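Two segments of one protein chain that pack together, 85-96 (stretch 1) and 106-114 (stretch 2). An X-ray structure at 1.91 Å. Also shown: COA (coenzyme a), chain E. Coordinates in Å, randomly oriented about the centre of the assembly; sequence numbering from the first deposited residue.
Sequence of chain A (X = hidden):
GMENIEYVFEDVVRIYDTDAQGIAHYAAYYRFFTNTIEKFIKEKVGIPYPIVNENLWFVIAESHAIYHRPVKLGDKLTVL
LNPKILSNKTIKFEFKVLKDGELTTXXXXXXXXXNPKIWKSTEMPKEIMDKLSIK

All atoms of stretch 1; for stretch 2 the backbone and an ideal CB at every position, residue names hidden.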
# COMPACT_ATOMS: atom_id res chain seq x y z
N ILE A 85 21.81 15.07 -13.11
CA ILE A 85 21.68 16.30 -12.38
C ILE A 85 21.24 17.42 -13.35
O ILE A 85 22.03 17.86 -14.18
CB ILE A 85 23.01 16.62 -11.69
CG1 ILE A 85 23.29 15.56 -10.62
CG2 ILE A 85 22.98 18.03 -11.08
CD1 ILE A 85 24.64 15.68 -9.99
N LEU A 86 19.97 17.85 -13.22
CA LEU A 86 19.39 18.92 -14.06
C LEU A 86 19.71 20.35 -13.61
O LEU A 86 19.73 21.29 -14.43
CB LEU A 86 17.87 18.78 -14.15
CG LEU A 86 17.35 17.38 -14.47
CD1 LEU A 86 15.85 17.44 -14.66
CD2 LEU A 86 18.02 16.82 -15.67
N SER A 87 19.96 20.53 -12.33
CA SER A 87 20.23 21.85 -11.81
C SER A 87 20.92 21.79 -10.44
O SER A 87 21.23 20.71 -9.93
CB SER A 87 18.91 22.63 -11.71
OG SER A 87 18.07 22.12 -10.70
N ASN A 88 21.10 22.95 -9.83
CA ASN A 88 21.55 23.03 -8.44
C ASN A 88 20.55 22.44 -7.43
O ASN A 88 20.85 22.35 -6.24
CB ASN A 88 21.96 24.48 -8.05
CG ASN A 88 20.79 25.48 -8.00
OD1 ASN A 88 19.82 25.34 -8.70
ND2 ASN A 88 20.93 26.51 -7.21
N LYS A 89 19.39 21.97 -7.89
CA LYS A 89 18.38 21.50 -6.98
C LYS A 89 17.49 20.36 -7.42
O LYS A 89 16.70 19.89 -6.61
CB LYS A 89 17.49 22.67 -6.54
CG LYS A 89 16.75 23.37 -7.62
CD LYS A 89 15.87 24.49 -7.06
CE LYS A 89 16.67 25.62 -6.47
NZ LYS A 89 15.76 26.78 -6.10
N THR A 90 17.62 19.92 -8.67
CA THR A 90 16.75 18.89 -9.25
C THR A 90 17.57 17.75 -9.88
O THR A 90 18.60 18.00 -10.52
CB THR A 90 15.90 19.50 -10.34
OG1 THR A 90 15.09 20.53 -9.78
CG2 THR A 90 15.03 18.48 -10.92
N ILE A 91 17.12 16.52 -9.66
CA ILE A 91 17.76 15.33 -10.24
C ILE A 91 16.71 14.51 -10.92
O ILE A 91 15.61 14.40 -10.41
CB ILE A 91 18.35 14.45 -9.14
CG1 ILE A 91 19.41 15.22 -8.36
CG2 ILE A 91 18.99 13.17 -9.74
CD1 ILE A 91 19.80 14.55 -7.06
N LYS A 92 17.05 13.91 -12.06
CA LYS A 92 16.21 12.99 -12.77
C LYS A 92 16.82 11.62 -12.61
O LYS A 92 17.91 11.37 -13.11
CB LYS A 92 16.16 13.34 -14.25
CG LYS A 92 15.37 12.40 -15.11
CD LYS A 92 15.38 12.93 -16.53
CE LYS A 92 14.50 12.11 -17.45
NZ LYS A 92 14.89 12.41 -18.84
N PHE A 93 16.13 10.75 -11.88
CA PHE A 93 16.59 9.42 -11.62
C PHE A 93 15.95 8.54 -12.66
O PHE A 93 14.80 8.18 -12.51
CB PHE A 93 16.14 8.98 -10.22
CG PHE A 93 16.93 9.60 -9.11
CD1 PHE A 93 18.24 9.21 -8.89
CD2 PHE A 93 16.37 10.56 -8.27
CE1 PHE A 93 18.99 9.76 -7.85
CE2 PHE A 93 17.12 11.11 -7.23
CZ PHE A 93 18.43 10.72 -7.03
N GLU A 94 16.68 8.26 -13.74
CA GLU A 94 16.25 7.33 -14.81
C GLU A 94 16.51 5.90 -14.35
O GLU A 94 17.51 5.65 -13.70
CB GLU A 94 17.04 7.58 -16.08
CG GLU A 94 17.07 9.03 -16.59
CD GLU A 94 17.77 9.18 -17.96
OE1 GLU A 94 18.77 8.47 -18.25
OE2 GLU A 94 17.35 10.04 -18.75
N PHE A 95 15.63 4.96 -14.70
CA PHE A 95 15.80 3.58 -14.26
C PHE A 95 15.31 2.58 -15.30
O PHE A 95 14.42 2.90 -16.09
CB PHE A 95 15.10 3.33 -12.93
CG PHE A 95 13.60 3.44 -12.99
CD1 PHE A 95 12.82 2.37 -13.45
CD2 PHE A 95 12.94 4.61 -12.55
CE1 PHE A 95 11.43 2.47 -13.51
CE2 PHE A 95 11.53 4.70 -12.61
CZ PHE A 95 10.79 3.62 -13.09
N LYS A 96 15.91 1.39 -15.28
CA LYS A 96 15.46 0.25 -16.07
C LYS A 96 15.29 -0.91 -15.13
O LYS A 96 16.09 -1.07 -14.21
CB LYS A 96 16.50 -0.15 -17.11
CG LYS A 96 16.91 0.97 -18.05
CD LYS A 96 17.93 0.53 -19.07
CE LYS A 96 18.12 1.61 -20.15
NZ LYS A 96 18.92 1.10 -21.30
N UNK A 106 10.99 0.62 -18.00
CA UNK A 106 11.87 1.80 -17.92
C UNK A 106 11.12 3.07 -17.50
O UNK A 106 9.92 3.21 -17.73
CB UNK A 106 12.55 2.03 -19.27
N UNK A 107 11.82 4.02 -16.89
CA UNK A 107 11.16 5.22 -16.40
C UNK A 107 12.08 6.23 -15.78
O UNK A 107 13.29 6.12 -15.91
CB UNK A 107 10.09 4.84 -15.38
N UNK A 108 11.49 7.22 -15.13
CA UNK A 108 12.27 8.17 -14.36
C UNK A 108 11.38 8.77 -13.32
O UNK A 108 10.17 8.76 -13.46
CB UNK A 108 12.89 9.25 -15.25
N UNK A 109 11.97 9.25 -12.24
CA UNK A 109 11.30 10.20 -11.35
C UNK A 109 12.24 11.38 -11.26
O UNK A 109 13.45 11.24 -11.27
CB UNK A 109 10.99 9.61 -9.97
N UNK A 110 11.64 12.54 -11.17
CA UNK A 110 12.36 13.75 -10.98
C UNK A 110 12.14 14.24 -9.57
O UNK A 110 11.03 14.40 -9.11
CB UNK A 110 11.94 14.80 -12.01
N UNK A 111 13.25 14.48 -8.88
CA UNK A 111 13.20 14.90 -7.51
C UNK A 111 13.82 16.25 -7.31
O UNK A 111 14.81 16.59 -7.94
CB UNK A 111 13.89 13.87 -6.62
N UNK A 112 13.20 17.02 -6.43
CA UNK A 112 13.61 18.37 -6.14
C UNK A 112 13.90 18.47 -4.66
O UNK A 112 13.16 17.96 -3.85
CB UNK A 112 12.54 19.38 -6.57
N UNK A 113 15.04 19.10 -4.34
CA UNK A 113 15.41 19.43 -3.00
C UNK A 113 14.57 20.64 -2.51
O UNK A 113 14.40 21.63 -3.24
CB UNK A 113 16.91 19.72 -2.93
N UNK A 114 14.01 20.52 -1.31
CA UNK A 114 13.21 21.59 -0.73
C UNK A 114 13.51 21.86 0.73
O UNK A 114 14.00 20.99 1.45
CB UNK A 114 11.72 21.26 -0.88
N1A COA E . 11.38 18.53 -14.39
C2A COA E . 12.54 19.29 -14.31
N3A COA E . 12.57 20.42 -13.51
C4A COA E . 11.46 20.76 -12.82
C5A COA E . 10.29 20.00 -12.89
C6A COA E . 10.25 18.87 -13.68
N6A COA E . 9.06 18.30 -13.91
N7A COA E . 9.37 20.57 -12.09
C8A COA E . 9.92 21.66 -11.50
N9A COA E . 11.20 21.78 -11.96
C1B COA E . 12.15 22.87 -11.75
C2B COA E . 11.65 24.24 -12.13
O2B COA E . 11.81 24.50 -13.50
C3B COA E . 12.57 25.12 -11.33
O3B COA E . 13.76 25.28 -12.10
P3B COA E . 14.79 26.52 -11.94
O7A COA E . 16.04 25.98 -11.28
O8A COA E . 14.24 27.66 -11.12
O9A COA E . 15.15 26.97 -13.33
C4B COA E . 12.86 24.30 -10.08
O4B COA E . 12.46 22.98 -10.39
C5B COA E . 12.08 24.76 -8.87
O5B COA E . 10.72 24.62 -9.16
P1A COA E . 9.65 25.78 -8.84
O1A COA E . 8.53 25.81 -9.83
O2A COA E . 10.32 27.10 -8.68
O3A COA E . 9.02 25.19 -7.49
P2A COA E . 9.03 25.78 -6.00
O4A COA E . 8.06 26.89 -5.73
O5A COA E . 10.39 26.13 -5.45
O6A COA E . 8.49 24.49 -5.26
CBP COA E . 7.39 22.50 -5.03
CCP COA E . 8.42 23.22 -5.88
CDP COA E . 6.30 23.52 -4.68
CEP COA E . 8.10 22.01 -3.78
CAP COA E . 6.75 21.37 -5.83
OAP COA E . 6.06 21.86 -6.96
C9P COA E . 5.76 20.58 -5.04
O9P COA E . 5.46 20.82 -3.69
N8P COA E . 5.20 19.63 -5.73
C7P COA E . 4.42 18.65 -5.01
C6P COA E . 5.17 17.35 -5.09
C5P COA E . 4.35 16.23 -4.53
O5P COA E . 3.32 16.40 -3.84
N4P COA E . 4.85 15.07 -4.89
C3P COA E . 4.03 13.90 -4.80
C2P COA E . 4.73 12.74 -5.45
S1P COA E . 3.72 11.33 -5.23

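The two strands run antiparallel, and the backbone ladder sets the face that each position from 106 to 112 turns to.

Position 106 lies across from Lys-96 in a non-hydrogen-bonded pair, its ideal CB 4.7 Å from Lys-96 CG. With a lysine beside it and open space beyond, an acidic or neutral polar residue would suit. It is Glu-106, with no salt bridge to Lys-96.

Position 107 is the most restrictive. Its backbone is paired both ways with Phe-95: N of 107 gives a hydrogen bond to Phe-95 O (2.9 Å), and Phe-95 N returns one to O of 107 (2.9 Å). Phe-95, chi1 p, lays its ring across this spot, so an ideal CB here would come 2.7 Å from Phe-95 CZ, a clash. In this arrangement glycine alone fits, and the residue is Gly-107. Its CA sits over the ring face, 3.9 Å from the Phe-95 centroid, a CH-pi contact.

Position 108 turns to the face carrying Lys-92 and Glu-94. The ideal CB is 4.0 Å from Lys-92 CE, and the extended all-t lysine offers methylenes ending in a charge; an aromatic, a long aliphatic or an acid could use it. Tyr-108 does so with its ring: Lys-92 CE lies over its face, 3.9 Å from the Tyr-108 centroid, while Lys-92 NZ is off-centre at 4.8 Å from that centroid, a cation-pi contact.

Position 109 pairs with Phe-93 and shares its face, so a beta-branched or other aliphatic residue is natural. Val-109 places CG2 4.1 Å from Phe-93 CB.

Position 110 points to the face of Thr-90 and Lys-92, with the coenzyme A adenine nearby. A medium or large aliphatic would bridge them. Ile-110 reaches Thr-90 CG2 with its CG2 (3.6 Å), Lys-92 CG with its CG1 (3.9 Å) and COA N1A with its CD1 (3.5 Å).

Position 111 exchanges two backbone hydrogen bonds with Ile-91, and its ideal CB is 4.3 Å from Phe-93 CE2. Aliphatic or long polar chains would both fit beside that ring; Gln-111 sets OE1 3.6 Å from Phe-93 CE2.

Position 112 faces Thr-90 OG1, 4.3 Å from the ideal CB, and the cofactor. An aliphatic or a threonine would serve. Ile-112 brings CG1 to 3.7 Å from Thr-90 OG1 and CD1 to 3.6 Å from COA C8A.

Position 113 points sideways, its ideal CB 3.7 Å from Lys-89 O; small or aliphatic residues would suit. Ala-113 N gives a hydrogen bond to Lys-89 O (2.9 Å).

Position 114 is beyond stretch 1's reach, but the nearby coenzyme methyl would suit an aliphatic. Ile-114 CG2 lies 3.7 Å from COA CEP.

Stretch 2, residues 106-114: EGYVIQIAI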
# COMPACT_ATOMS: atom_id res chain seq x y z
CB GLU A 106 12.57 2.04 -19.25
CG GLU A 106 11.63 2.15 -20.43
CD GLU A 106 12.40 2.24 -21.72
OE1 GLU A 106 13.29 3.12 -21.79
OE2 GLU A 106 12.11 1.45 -22.63
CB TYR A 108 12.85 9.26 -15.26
CG TYR A 108 11.84 10.14 -15.96
CD1 TYR A 108 11.13 11.15 -15.27
CD2 TYR A 108 11.58 9.97 -17.33
CE1 TYR A 108 10.20 11.96 -15.93
CE2 TYR A 108 10.64 10.77 -17.98
CZ TYR A 108 9.97 11.75 -17.28
OH TYR A 108 9.07 12.50 -17.93
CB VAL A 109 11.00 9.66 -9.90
CG1 VAL A 109 10.33 8.33 -9.97
CG2 VAL A 109 12.22 9.53 -9.09
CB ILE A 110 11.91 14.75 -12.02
CG1 ILE A 110 12.40 14.25 -13.39
CG2 ILE A 110 12.36 16.16 -11.63
CD1 ILE A 110 12.14 15.14 -14.51
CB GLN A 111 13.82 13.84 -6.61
CG GLN A 111 12.84 12.72 -6.48
CD GLN A 111 13.12 11.84 -5.33
OE1 GLN A 111 14.03 11.01 -5.39
NE2 GLN A 111 12.31 11.96 -4.28
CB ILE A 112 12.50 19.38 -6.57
CG1 ILE A 112 12.12 19.19 -8.05
CG2 ILE A 112 12.92 20.83 -6.36
CD1 ILE A 112 11.00 20.09 -8.49
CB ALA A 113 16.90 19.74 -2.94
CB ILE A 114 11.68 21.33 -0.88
CG1 ILE A 114 11.20 20.15 -0.00
CG2 ILE A 114 11.34 21.09 -2.30
CD1 ILE A 114 9.68 20.06 0.16
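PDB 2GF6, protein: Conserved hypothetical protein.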